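Local coordinates for protein unsaturated glucuronyl hydrolase (Streptococcus agalactiae, PDB 2ZZR) that hydrolyses unsaturated chondroitin, hyaluronan and heparin disaccharides, releasing the 4,5-unsaturated uronic acid from their non-reducing end, at residues Ile26-Ala31 with Glu384-Phe389; Tyr346-Asn349 with Gly354-Leu357. All coordinates share one frame; numbering follows the deposited sequence.

Contact 1 of 2, residues Ile26-Ala31 with Glu384-Phe389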
ATOM      1  N   ILE A  26      15.121   0.243  20.676  1.00 20.59           N
ATOM      2  CA  ILE A  26      16.123   1.244  20.300  1.00 21.11           C
ATOM      3  C   ILE A  26      16.431   1.230  18.804  1.00 20.94           C
ATOM      4  O   ILE A  26      16.610   2.287  18.206  1.00 21.26           O
ATOM      5  CB  ILE A  26      17.428   1.169  21.166  1.00 21.34           C
ATOM      6  CG1 ILE A  26      18.314   2.396  20.920  1.00 22.62           C
ATOM      7  CG2 ILE A  26      18.205  -0.109  20.905  1.00 21.89           C
ATOM      8  CD1 ILE A  26      17.675   3.710  21.329  1.00 25.21           C
ATOM      9  N   GLU A  27      16.461   0.043  18.200  1.00 20.91           N
ATOM     10  CA  GLU A  27      16.718  -0.076  16.758  1.00 21.20           C
ATOM     11  C   GLU A  27      15.617   0.605  15.943  1.00 20.89           C
ATOM     12  O   GLU A  27      15.902   1.389  15.029  1.00 20.55           O
ATOM     13  CB  GLU A  27      16.878  -1.537  16.340  1.00 21.28           C
ATOM     14  CG  GLU A  27      18.221  -2.158  16.746  1.00 21.95           C
ATOM     15  CD  GLU A  27      18.290  -3.646  16.469  1.00 22.37           C
ATOM     16  OE1 GLU A  27      17.292  -4.356  16.717  1.00 24.09           O
ATOM     17  OE2 GLU A  27      19.350  -4.114  16.004  1.00 24.81           O
ATOM     18  N   VAL A  28      14.364   0.319  16.289  1.00 20.20           N
ATOM     19  CA  VAL A  28      13.221   0.933  15.610  1.00 20.01           C
ATOM     20  C   VAL A  28      13.141   2.438  15.899  1.00 20.39           C
ATOM     21  O   VAL A  28      12.894   3.246  14.995  1.00 20.22           O
ATOM     22  CB  VAL A  28      11.894   0.193  15.948  1.00 19.69           C
ATOM     23  CG1 VAL A  28      10.687   0.915  15.355  1.00 19.79           C
ATOM     24  CG2 VAL A  28      11.962  -1.245  15.438  1.00 19.36           C
ATOM     25  N   GLU A  29      13.385   2.808  17.155  1.00 20.60           N
ATOM     26  CA  GLU A  29      13.390   4.206  17.585  1.00 21.39           C
ATOM     27  C   GLU A  29      14.391   5.040  16.783  1.00 21.07           C
ATOM     28  O   GLU A  29      14.072   6.139  16.329  1.00 21.33           O
ATOM     29  CB  GLU A  29      13.769   4.262  19.055  1.00 21.68           C
ATOM     30  CG  GLU A  29      13.198   5.399  19.832  1.00 24.78           C
ATOM     31  CD  GLU A  29      13.385   5.170  21.316  1.00 27.82           C
ATOM     32  OE1 GLU A  29      14.551   5.143  21.764  1.00 30.94           O
ATOM     33  OE2 GLU A  29      12.375   4.996  22.025  1.00 29.06           O
ATOM     34  N   GLU A  30      15.597   4.507  16.618  1.00 21.34           N
ATOM     35  CA  GLU A  30      16.656   5.193  15.876  1.00 21.66           C
ATOM     36  C   GLU A  30      16.342   5.309  14.379  1.00 21.01           C
ATOM     37  O   GLU A  30      16.649   6.335  13.755  1.00 20.64           O
ATOM     38  CB  GLU A  30      18.018   4.547  16.142  1.00 21.76           C
ATOM     39  CG  GLU A  30      18.522   4.873  17.556  1.00 23.10           C
ATOM     40  CD  GLU A  30      19.893   4.312  17.894  1.00 23.59           C
ATOM     41  OE1 GLU A  30      20.449   3.512  17.113  1.00 26.52           O
ATOM     42  OE2 GLU A  30      20.413   4.673  18.974  1.00 27.02           O
ATOM     43  N   ALA A  31      15.703   4.278  13.822  1.00 20.22           N
ATOM     44  CA  ALA A  31      15.227   4.323  12.428  1.00 19.86           C
ATOM     45  C   ALA A  31      14.150   5.393  12.240  1.00 19.62           C
ATOM     46  O   ALA A  31      14.158   6.135  11.243  1.00 19.73           O
ATOM     47  CB  ALA A  31      14.719   2.948  11.985  1.00 19.65           C
ATOM     48  N   GLU A 384       5.261   3.653   8.169  1.00 12.08           N
ATOM     49  CA  GLU A 384       4.112   2.985   8.785  1.00 11.82           C
ATOM     50  C   GLU A 384       4.538   1.685   9.473  1.00 11.80           C
ATOM     51  O   GLU A 384       4.060   1.378  10.573  1.00 12.00           O
ATOM     52  CB  GLU A 384       2.985   2.725   7.777  1.00 11.67           C
ATOM     53  CG  GLU A 384       1.683   2.351   8.470  1.00 11.58           C
ATOM     54  CD  GLU A 384       0.685   1.700   7.540  1.00 12.06           C
ATOM     55  OE1 GLU A 384      -0.017   2.439   6.829  1.00 12.79           O
ATOM     56  OE2 GLU A 384       0.594   0.454   7.548  1.00 12.79           O
ATOM     57  N   ALA A 385       5.437   0.931   8.838  1.00 11.75           N
ATOM     58  CA  ALA A 385       5.960  -0.301   9.432  1.00 11.89           C
ATOM     59  C   ALA A 385       6.690   0.003  10.734  1.00 12.31           C
ATOM     60  O   ALA A 385       6.498  -0.686  11.740  1.00 12.20           O
ATOM     61  CB  ALA A 385       6.890  -1.026   8.463  1.00 11.93           C
ATOM     62  N   LEU A 386       7.521   1.044  10.708  1.00 12.31           N
ATOM     63  CA  LEU A 386       8.262   1.449  11.899  1.00 12.69           C
ATOM     64  C   LEU A 386       7.316   1.799  13.046  1.00 12.46           C
ATOM     65  O   LEU A 386       7.490   1.305  14.181  1.00 13.31           O
ATOM     66  CB  LEU A 386       9.189   2.621  11.576  1.00 12.50           C
ATOM     67  CG  LEU A 386      10.378   2.283  10.670  1.00 13.20           C
ATOM     68  CD1 LEU A 386      11.165   3.572  10.364  1.00 13.23           C
ATOM     69  CD2 LEU A 386      11.282   1.221  11.293  1.00 13.93           C
ATOM     70  N   ILE A 387       6.313   2.626  12.743  1.00 12.20           N
ATOM     71  CA  ILE A 387       5.314   3.059  13.726  1.00 12.28           C
ATOM     72  C   ILE A 387       4.456   1.877  14.215  1.00 12.08           C
ATOM     73  O   ILE A 387       4.167   1.771  15.412  1.00 11.64           O
ATOM     74  CB  ILE A 387       4.435   4.236  13.186  1.00 12.35           C
ATOM     75  CG1 ILE A 387       5.280   5.510  12.978  1.00 12.35           C
ATOM     76  CG2 ILE A 387       3.212   4.517  14.091  1.00 12.49           C
ATOM     77  CD1 ILE A 387       5.921   6.106  14.250  1.00 13.59           C
ATOM     78  N   ARG A 388       4.078   0.985  13.296  1.00 11.98           N
ATOM     79  CA  ARG A 388       3.387  -0.258  13.665  1.00 11.66           C
ATOM     80  C   ARG A 388       4.153  -1.053  14.726  1.00 12.25           C
ATOM     81  O   ARG A 388       3.561  -1.537  15.695  1.00 12.01           O
ATOM     82  CB  ARG A 388       3.158  -1.146  12.437  1.00 11.84           C
ATOM     83  CG  ARG A 388       1.901  -0.804  11.637  1.00 11.56           C
ATOM     84  CD  ARG A 388       1.856  -1.635  10.352  1.00 11.13           C
ATOM     85  NE  ARG A 388       0.572  -1.494   9.662  1.00 10.51           N
ATOM     86  CZ  ARG A 388      -0.525  -2.189   9.966  1.00 11.22           C
ATOM     87  NH1 ARG A 388      -0.503  -3.094  10.943  1.00 10.19           N
ATOM     88  NH2 ARG A 388      -1.650  -1.979   9.294  1.00  9.95           N
ATOM     89  N   PHE A 389       5.462  -1.196  14.532  1.00 12.64           N
ATOM     90  CA  PHE A 389       6.297  -1.985  15.442  1.00 13.29           C
ATOM     91  C   PHE A 389       6.462  -1.294  16.788  1.00 14.19           C
ATOM     92  O   PHE A 389       6.557  -1.955  17.832  1.00 14.26           O
ATOM     93  CB  PHE A 389       7.673  -2.216  14.820  1.00 13.11           C
ATOM     94  CG  PHE A 389       7.760  -3.434  13.956  1.00 13.05           C
ATOM     95  CD1 PHE A 389       6.863  -3.636  12.906  1.00 12.65           C
ATOM     96  CD2 PHE A 389       8.765  -4.371  14.168  1.00 13.05           C
ATOM     97  CE1 PHE A 389       6.962  -4.763  12.092  1.00 13.02           C
ATOM     98  CE2 PHE A 389       8.871  -5.498  13.361  1.00 13.96           C
ATOM     99  CZ  PHE A 389       7.968  -5.694  12.322  1.00 13.47           C
TER
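Val28 and Ala31, one turn apart on helix 25-46, hold Leu386 of helix 376-390 between them. Leu386 CD2 packs 3.9 Å from Ala31 CB and 4.1 Å from Val28 CG1, while its other methyl, CD1, also lies against Ala31 CB and reaches the backbone, 4.0 Å from Ala31 C. With Val28 CG1 anti to the backbone N (chi1 174°), this branch reaches the backbone of the facing helix, 3.4 Å from Leu386 O, and the two side chains run past each other in opposite directions. The axes of the two segments remain 9.7 Å apart, 143° between their directions.

The packing thins toward Phe389, where CB approaches Val28 CG1 at 4.4 Å and the ring turns off to His315 and His336. The exposed Ile26 and Glu30 mark the solvent side of helix 25-46. Beyond the interface, Arg388 NE binds Glu384 OE2 at 2.9 Å, and Glu316 provides the arginine with a second salt bridge.

No hydrogen bond or salt bridge links the segments: in this alpha-barrel, a helix near the N-terminus crosses the chain's last helix by apolar fit, Glu27 pairing instead with Arg340 and Glu29 with Tyr390.

Contact 2 of 2, residues Tyr346-Asn349 with Gly354-Leu357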
ATOM      1  N   TYR A 346      18.786  -0.128   3.362  1.00 21.16           N
ATOM      2  CA  TYR A 346      18.036   0.604   2.338  1.00 20.71           C
ATOM      3  C   TYR A 346      17.526   1.984   2.743  1.00 20.90           C
ATOM      4  O   TYR A 346      17.121   2.776   1.886  1.00 20.90           O
ATOM      5  CB  TYR A 346      16.900  -0.274   1.789  1.00 20.06           C
ATOM      6  CG  TYR A 346      17.411  -1.479   1.037  1.00 19.62           C
ATOM      7  CD1 TYR A 346      17.710  -1.394  -0.323  1.00 19.14           C
ATOM      8  CD2 TYR A 346      17.614  -2.701   1.683  1.00 18.90           C
ATOM      9  CE1 TYR A 346      18.194  -2.494  -1.023  1.00 18.94           C
ATOM     10  CE2 TYR A 346      18.101  -3.813   0.987  1.00 19.67           C
ATOM     11  CZ  TYR A 346      18.388  -3.695  -0.367  1.00 19.22           C
ATOM     12  OH  TYR A 346      18.865  -4.774  -1.077  1.00 19.76           O
ATOM     13  N   SER A 347      17.554   2.282   4.041  1.00 21.26           N
ATOM     14  CA  SER A 347      17.087   3.577   4.527  1.00 21.85           C
ATOM     15  C   SER A 347      18.101   4.680   4.224  1.00 22.48           C
ATOM     16  O   SER A 347      19.312   4.428   4.162  1.00 22.34           O
ATOM     17  CB  SER A 347      16.774   3.529   6.024  1.00 21.94           C
ATOM     18  OG  SER A 347      17.938   3.246   6.775  1.00 22.23           O
ATOM     19  N   ASN A 348      17.586   5.891   4.032  1.00 23.13           N
ATOM     20  CA  ASN A 348      18.399   7.056   3.687  1.00 24.15           C
ATOM     21  C   ASN A 348      19.336   7.499   4.805  1.00 25.14           C
ATOM     22  O   ASN A 348      18.910   7.713   5.943  1.00 25.11           O
ATOM     23  CB  ASN A 348      17.499   8.228   3.299  1.00 23.94           C
ATOM     24  CG  ASN A 348      18.280   9.507   3.028  1.00 23.47           C
ATOM     25  OD1 ASN A 348      19.202   9.519   2.221  1.00 23.45           O
ATOM     26  ND2 ASN A 348      17.908  10.582   3.706  1.00 23.94           N
ATOM     27  N   ASN A 349      20.609   7.661   4.455  1.00 26.37           N
ATOM     28  CA  ASN A 349      21.615   8.154   5.393  1.00 27.50           C
ATOM     29  C   ASN A 349      22.050   9.592   5.116  1.00 28.38           C
ATOM     30  O   ASN A 349      22.502  10.296   6.024  1.00 28.82           O
ATOM     31  CB  ASN A 349      22.822   7.215   5.419  1.00 27.80           C
ATOM     32  CG  ASN A 349      22.525   5.909   6.133  1.00 28.36           C
ATOM     33  OD1 ASN A 349      21.939   5.900   7.216  1.00 30.30           O
ATOM     34  ND2 ASN A 349      22.929   4.798   5.529  1.00 29.37           N
ATOM     35  N   GLY A 354      15.178  17.037  -0.187  1.00 24.15           N
ATOM     36  CA  GLY A 354      14.598  16.239  -1.267  1.00 22.67           C
ATOM     37  C   GLY A 354      14.922  14.755  -1.297  1.00 21.89           C
ATOM     38  O   GLY A 354      14.402  14.032  -2.145  1.00 21.77           O
ATOM     39  N   ARG A 355      15.784  14.292  -0.390  1.00 21.08           N
ATOM     40  CA  ARG A 355      16.083  12.860  -0.283  1.00 20.18           C
ATOM     41  C   ARG A 355      14.845  12.118   0.232  1.00 19.31           C
ATOM     42  O   ARG A 355      14.027  12.702   0.947  1.00 19.07           O
ATOM     43  CB  ARG A 355      17.270  12.604   0.655  1.00 20.43           C
ATOM     44  CG  ARG A 355      18.632  13.100   0.153  1.00 21.45           C
ATOM     45  CD  ARG A 355      19.299  12.160  -0.831  1.00 22.32           C
ATOM     46  NE  ARG A 355      19.771  10.918  -0.214  1.00 23.32           N
ATOM     47  CZ  ARG A 355      20.538  10.022  -0.825  1.00 22.86           C
ATOM     48  NH1 ARG A 355      20.914   8.921  -0.188  1.00 23.33           N
ATOM     49  NH2 ARG A 355      20.937  10.226  -2.074  1.00 23.40           N
ATOM     50  N   PRO A 356      14.699  10.831  -0.145  1.00 18.54           N
ATOM     51  CA  PRO A 356      13.596  10.026   0.363  1.00 18.01           C
ATOM     52  C   PRO A 356      13.966   9.373   1.696  1.00 17.78           C
ATOM     53  O   PRO A 356      15.122   9.436   2.115  1.00 17.85           O
ATOM     54  CB  PRO A 356      13.438   8.953  -0.715  1.00 18.13           C
ATOM     55  CG  PRO A 356      14.822   8.735  -1.215  1.00 18.01           C
ATOM     56  CD  PRO A 356      15.551  10.064  -1.073  1.00 18.65           C
ATOM     57  N   LEU A 357      12.993   8.755   2.356  1.00 17.43           N
ATOM     58  CA  LEU A 357      13.267   8.006   3.578  1.00 17.20           C
ATOM     59  C   LEU A 357      13.931   6.677   3.253  1.00 17.08           C
ATOM     60  O   LEU A 357      14.762   6.175   4.019  1.00 17.03           O
ATOM     61  CB  LEU A 357      11.966   7.763   4.355  1.00 16.92           C
ATOM     62  CG  LEU A 357      11.085   8.963   4.712  1.00 17.05           C
ATOM     63  CD1 LEU A 357       9.944   8.516   5.596  1.00 16.52           C
ATOM     64  CD2 LEU A 357      11.909  10.066   5.404  1.00 17.66           C
TER
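Asn348 swings CG anti to its own backbone nitrogen (chi1 176°), toward Arg355, whose chain folds back at chi2 and chi3 so that its guanidinium edge meets the amide. Arg355 grips the oxygen side-on with two nitrogens: NE lies 2.9 Å and NH1 3.0 Å from Asn348 OD1, both bonds bent. The oxygen stays close to the guanidinium plane, but amide and guanidinium are turned 49° against each other. NE comes from above the amide plane, whereas NH1 approaches nearly in line with the C=O bond.

The backbones meet alongside this fork. Asn348 N donates to Leu357 O at 2.8 Å in an almost straight bond (171°), and the same oxygen takes a CA-H...O contact from Ser347 CA at 3.5 Å. Between the two polar links the fit is tight: Asn348 CB sits just 2.9 Å from Pro356 O. Asn348 ND2 is also near that carbonyl, 3.4 Å from Pro356 O, but is badly angled for a hydrogen bond and donates instead to Glu350 O. Leu357 CB leads away from 346-349, and the side chain packs on Ala35, Gln38 and Leu39 of helix 25-46, while Asn42 of that helix binds Gly354 N and Arg355 O.

These bonds close a short irregular loop that follows helix 328-346, pinning its two limbs across four intervening residues. One neutral amide thus works in two directions, its oxygen taking both arginine donors and its nitrogen holding the loop backbone at Glu350. Glu350 adds a long, weak ion pair to Arg355. The positive guanidinium may polarise the Asn348 carbonyl; the buried amide oxygen is met by two donors, and the arginine's charge is met here by a neutral dipole.

In the fold
Contact 2 is nested in the chain loop that contact 1 closes. Their centres lie 15 Å apart and their nearest atoms about 6 Å, so the two do not touch, but the same three helices serve both. Helix 25-46 supplies Val28 and Ala31 to contact 1 and flanks contact 2 further along. Helix 376-390 carries Leu386 and also Asp379, which accepts from Leu357 N. Ile343 of helix 328-346 touches Ala31 and Leu386, while its carbonyl binds Ser347 OG. The centres lie 18 and 19 Å from the chain centre, away from the active-site residues, among them the nucleophile Asp114 and proton donor Asp174: one contact packs helices, the other shapes a loop beside them.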